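Local coordinates for NAD-dependent epimerase/dehydratase domain-containing protein (Ruegeria pomeroyi DSS-3, PDB 3IUS), which is of unknown function but, as a Rossmann-type member of the NAD-dependent epimerase/dehydratase family, probably binds a nicotinamide dinucleotide, at residues V204-P212 against R254-L264. Residues are numbered along the deposited sequence; the frame is centred on the assembly and turned at random.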
loop_
_atom_site.group_PDB
_atom_site.type_symbol
_atom_site.label_atom_id
_atom_site.label_comp_id
_atom_site.label_asym_id
_atom_site.label_seq_id
_atom_site.Cartn_x
_atom_site.Cartn_y
_atom_site.Cartn_z
ATOM N N VAL A 204 -5.630 -13.263 2.854
ATOM C CA VAL A 204 -4.890 -12.356 1.982
ATOM C C VAL A 204 -5.896 -11.591 1.128
ATOM O O VAL A 204 -6.839 -12.176 0.601
ATOM C CB VAL A 204 -3.940 -13.136 1.056
ATOM C CG1 VAL A 204 -3.180 -12.182 0.136
ATOM C CG2 VAL A 204 -2.972 -13.966 1.866
ATOM N N TYR A 205 -5.688 -10.283 0.965
ATOM C CA TYR A 205 -6.598 -9.459 0.185
ATOM C C TYR A 205 -5.795 -8.613 -0.769
ATOM O O TYR A 205 -4.876 -7.924 -0.341
ATOM C CB TYR A 205 -7.381 -8.496 1.078
ATOM C CG TYR A 205 -8.113 -9.160 2.215
ATOM C CD1 TYR A 205 -9.393 -9.661 2.039
ATOM C CD2 TYR A 205 -7.528 -9.268 3.467
ATOM C CE1 TYR A 205 -10.067 -10.271 3.082
ATOM C CE2 TYR A 205 -8.191 -9.876 4.515
ATOM C CZ TYR A 205 -9.462 -10.365 4.320
ATOM O OH TYR A 205 -10.118 -10.974 5.369
ATOM N N ASN A 206 -6.144 -8.679 -2.048
ATOM C CA ASN A 206 -5.651 -7.705 -3.022
ATOM C C ASN A 206 -6.341 -6.371 -2.791
ATOM O O ASN A 206 -7.559 -6.320 -2.649
ATOM C CB ASN A 206 -5.959 -8.158 -4.444
ATOM C CG ASN A 206 -5.137 -9.340 -4.876
ATOM O OD1 ASN A 206 -5.501 -10.044 -5.822
ATOM N ND2 ASN A 206 -4.028 -9.575 -4.194
ATOM N N VAL A 207 -5.579 -5.279 -2.790
ATOM C CA VAL A 207 -6.169 -3.971 -2.557
ATOM C C VAL A 207 -5.814 -3.071 -3.722
ATOM O O VAL A 207 -4.757 -2.451 -3.738
ATOM C CB VAL A 207 -5.717 -3.344 -1.218
ATOM C CG1 VAL A 207 -6.464 -2.045 -0.971
ATOM C CG2 VAL A 207 -5.973 -4.318 -0.067
ATOM N N CYS A 208 -6.707 -3.043 -4.704
ATOM C CA CYS A 208 -6.512 -2.278 -5.931
ATOM C C CYS A 208 -7.887 -1.862 -6.436
ATOM O O CYS A 208 -8.892 -2.420 -6.016
ATOM C CB CYS A 208 -5.827 -3.143 -6.991
ATOM S SG CYS A 208 -6.670 -4.737 -7.291
ATOM N N ASP A 209 -7.935 -0.896 -7.344
ATOM C CA ASP A 209 -9.218 -0.487 -7.897
ATOM C C ASP A 209 -9.663 -1.367 -9.073
ATOM O O ASP A 209 -9.065 -2.410 -9.345
ATOM C CB ASP A 209 -9.222 1.009 -8.247
ATOM C CG ASP A 209 -8.426 1.324 -9.486
ATOM O OD1 ASP A 209 -8.090 0.389 -10.249
ATOM O OD2 ASP A 209 -8.149 2.524 -9.708
ATOM N N ASP A 210 -10.721 -0.939 -9.754
ATOM C CA ASP A 210 -11.394 -1.766 -10.750
ATOM C C ASP A 210 -10.779 -1.731 -12.143
ATOM O O ASP A 210 -11.158 -2.521 -13.008
ATOM C CB ASP A 210 -12.862 -1.355 -10.863
ATOM C CG ASP A 210 -13.684 -1.810 -9.678
ATOM O OD1 ASP A 210 -13.170 -2.614 -8.882
ATOM O OD2 ASP A 210 -14.837 -1.355 -9.549
ATOM N N GLU A 211 -9.844 -0.817 -12.370
ATOM C CA GLU A 211 -9.403 -0.557 -13.733
ATOM C C GLU A 211 -7.886 -0.499 -13.903
ATOM O O GLU A 211 -7.274 0.567 -13.769
ATOM C CB GLU A 211 -10.047 0.726 -14.258
ATOM C CG GLU A 211 -9.699 1.036 -15.697
ATOM C CD GLU A 211 -10.548 2.149 -16.279
ATOM O OE1 GLU A 211 -11.570 2.508 -15.665
ATOM O OE2 GLU A 211 -10.190 2.662 -17.360
ATOM N N PRO A 212 -7.274 -1.659 -14.185
ATOM C CA PRO A 212 -5.873 -1.678 -14.602
ATOM C C PRO A 212 -5.706 -0.678 -15.727
ATOM O O PRO A 212 -6.513 -0.676 -16.655
ATOM C CB PRO A 212 -5.697 -3.093 -15.131
ATOM C CG PRO A 212 -6.637 -3.906 -14.291
ATOM C CD PRO A 212 -7.817 -3.020 -13.997
ATOM N N ARG A 254 -3.119 -8.172 -14.288
ATOM C CA ARG A 254 -4.315 -7.458 -13.875
ATOM C C ARG A 254 -4.771 -8.155 -12.611
ATOM O O ARG A 254 -4.780 -9.380 -12.563
ATOM C CB ARG A 254 -5.394 -7.526 -14.961
ATOM C CG ARG A 254 -5.104 -6.628 -16.167
ATOM C CD ARG A 254 -6.164 -6.824 -17.241
ATOM N NE ARG A 254 -6.072 -5.816 -18.299
ATOM C CZ ARG A 254 -5.213 -5.886 -19.303
ATOM N NH1 ARG A 254 -4.364 -6.901 -19.377
ATOM N NH2 ARG A 254 -5.197 -4.937 -20.231
ATOM N N VAL A 255 -5.088 -7.377 -11.579
ATOM C CA VAL A 255 -5.336 -7.945 -10.259
ATOM C C VAL A 255 -6.802 -7.839 -9.871
ATOM O O VAL A 255 -7.381 -6.752 -9.906
ATOM C CB VAL A 255 -4.478 -7.239 -9.180
ATOM C CG1 VAL A 255 -4.663 -7.916 -7.826
ATOM C CG2 VAL A 255 -2.999 -7.221 -9.599
ATOM N N ARG A 256 -7.387 -8.972 -9.475
ATOM C CA ARG A 256 -8.774 -9.034 -9.018
ATOM C C ARG A 256 -8.893 -8.481 -7.599
ATOM O O ARG A 256 -8.020 -8.710 -6.761
ATOM C CB ARG A 256 -9.295 -10.483 -9.026
ATOM C CG ARG A 256 -9.364 -11.171 -10.385
ATOM C CD ARG A 256 -10.432 -10.569 -11.301
ATOM N NE ARG A 256 -10.548 -11.327 -12.549
ATOM C CZ ARG A 256 -11.113 -10.868 -13.665
ATOM N NH1 ARG A 256 -11.627 -9.651 -13.699
ATOM N NH2 ARG A 256 -11.172 -11.636 -14.748
ATOM N N ASN A 257 -9.978 -7.767 -7.335
ATOM C CA ASN A 257 -10.233 -7.176 -6.024
ATOM C C ASN A 257 -11.576 -7.631 -5.455
ATOM O O ASN A 257 -12.219 -6.896 -4.709
ATOM C CB ASN A 257 -10.200 -5.643 -6.113
ATOM C CG ASN A 257 -11.272 -5.090 -7.038
ATOM O OD1 ASN A 257 -12.155 -5.822 -7.485
ATOM N ND2 ASN A 257 -11.185 -3.791 -7.348
ATOM N N ASP A 258 -11.986 -8.846 -5.806
ATOM C CA ASP A 258 -13.294 -9.374 -5.406
ATOM C C ASP A 258 -13.401 -9.633 -3.906
ATOM O O ASP A 258 -14.439 -9.368 -3.291
ATOM C CB ASP A 258 -13.604 -10.672 -6.174
ATOM C CG ASP A 258 -13.484 -10.505 -7.682
ATOM O OD1 ASP A 258 -14.028 -9.522 -8.217
ATOM O OD2 ASP A 258 -12.854 -11.360 -8.329
ATOM N N ARG A 259 -12.322 -10.141 -3.326
ATOM C CA ARG A 259 -12.310 -10.534 -1.923
ATOM C C ARG A 259 -12.668 -9.384 -0.975
ATOM O O ARG A 259 -13.454 -9.555 -0.046
ATOM C CB ARG A 259 -10.947 -11.125 -1.567
ATOM C CG ARG A 259 -11.012 -12.226 -0.528
ATOM C CD ARG A 259 -9.919 -13.258 -0.743
ATOM N NE ARG A 259 -9.858 -13.702 -2.132
ATOM C CZ ARG A 259 -9.434 -14.899 -2.521
ATOM N NH1 ARG A 259 -9.412 -15.206 -3.812
ATOM N NH2 ARG A 259 -9.044 -15.795 -1.623
ATOM N N ILE A 260 -12.087 -8.208 -1.206
ATOM C CA ILE A 260 -12.358 -7.083 -0.314
ATOM C C ILE A 260 -13.819 -6.652 -0.422
ATOM O O ILE A 260 -14.401 -6.153 0.541
ATOM C CB ILE A 260 -11.428 -5.873 -0.576
ATOM C CG1 ILE A 260 -11.553 -5.420 -2.025
ATOM C CG2 ILE A 260 -9.977 -6.211 -0.190
ATOM C CD1 ILE A 260 -10.762 -4.152 -2.363
ATOM N N LYS A 261 -14.414 -6.859 -1.593
ATOM C CA LYS A 261 -15.802 -6.477 -1.816
ATOM C C LYS A 261 -16.738 -7.506 -1.184
ATOM O O LYS A 261 -17.603 -7.162 -0.385
ATOM C CB LYS A 261 -16.089 -6.353 -3.312
ATOM C CG LYS A 261 -15.347 -5.211 -4.007
ATOM C CD LYS A 261 -15.538 -5.312 -5.506
ATOM C CE LYS A 261 -14.782 -4.228 -6.283
ATOM N NZ LYS A 261 -14.769 -4.583 -7.726
ATOM N N GLU A 262 -16.542 -8.769 -1.539
ATOM C CA GLU A 262 -17.459 -9.837 -1.151
ATOM C C GLU A 262 -17.307 -10.293 0.290
ATOM O O GLU A 262 -18.287 -10.682 0.934
ATOM C CB GLU A 262 -17.291 -11.036 -2.090
ATOM C CG GLU A 262 -17.754 -10.774 -3.513
ATOM C CD GLU A 262 -17.379 -11.900 -4.460
ATOM O OE1 GLU A 262 -17.547 -13.076 -4.085
ATOM O OE2 GLU A 262 -16.906 -11.608 -5.574
ATOM N N GLU A 263 -16.080 -10.263 0.798
ATOM C CA GLU A 263 -15.825 -10.743 2.149
ATOM C C GLU A 263 -15.849 -9.609 3.169
ATOM O O GLU A 263 -16.379 -9.775 4.261
ATOM C CB GLU A 263 -14.501 -11.514 2.217
ATOM C CG GLU A 263 -14.463 -12.750 1.325
ATOM C CD GLU A 263 -13.229 -13.613 1.548
ATOM O OE1 GLU A 263 -12.422 -13.293 2.446
ATOM O OE2 GLU A 263 -13.065 -14.617 0.818
ATOM N N LEU A 264 -15.290 -8.454 2.805
ATOM C CA LEU A 264 -15.174 -7.338 3.742
ATOM C C LEU A 264 -16.292 -6.306 3.624
ATOM O O LEU A 264 -16.424 -5.440 4.486
ATOM C CB LEU A 264 -13.822 -6.629 3.587
ATOM C CG LEU A 264 -12.554 -7.445 3.820
ATOM C CD1 LEU A 264 -11.325 -6.543 3.799
ATOM C CD2 LEU A 264 -12.631 -8.245 5.121
HETATM O O HOH W 1 -12.101 -12.800 4.986
HETATM O O HOH W 2 -9.625 -8.300 -2.971
HETATM O O HOH W 3 -9.618 -5.058 -10.485
HETATM O O HOH W 4 -7.469 -3.113 -18.033
#
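L264 lies over one face of the Y205 ring: its CD1 sits 4.1 Å from the ring centroid, offset toward the rim, in a CH-pi contact only 16° off the normal. R259 CG and I260 CG2 come to the ring obliquely, and the F149 ring of strand 146-155 also meets it, the two planes not far from parallel. At the edge of the R254 guanidinium, in its plane, a water links NE to P212 O, while NH1 bonds to the G112 carbonyl. With CG anti to the carbonyl carbon (chi1 -54°), the ring of Y205 is turned toward L264, and a water joins its OH to E263 OE1, accepting from the tyrosine and donating to the glutamate. In the conformer given, R259 NE forms a salt bridge with E117; V204 O is buried here without a hydrogen-bonding partner. I260 CG2 fills the next position, 3.7 Å from Y205 CB, while a water bridges N206 O and I260 N.

Beyond the strand, the N257 amide spends both its N-H groups in its own plane, in two nearly straight bonds: ND2 reaches C208 O at 3.0 Å from above the carbonyl plane, and D210 OD1 at 2.8 Å nearly along its C-O axis. K261, extended beyond CG, forms a salt bridge from NZ to the same D210 OD1 at 2.8 Å, on the syn side but tilted out of the carboxylate plane, and also donates to N257 OD1. C208 SG rests 3.8 Å from V255 CG1. The P212 ring and the R254 side chain cross at about a right angle, P212 CG 3.6 Å from R254 CG.

Helix 258-262 thus packs roughly crosswise on strand 204-207 (axes 104° apart), which pairs with strand 146-155 in the parallel Rossmann-type sheet. With both N-H groups and its oxygen engaged, the N257 amide is fixed in rotation, and two donors on one oxygen would probably stabilise D210 as a carboxylate.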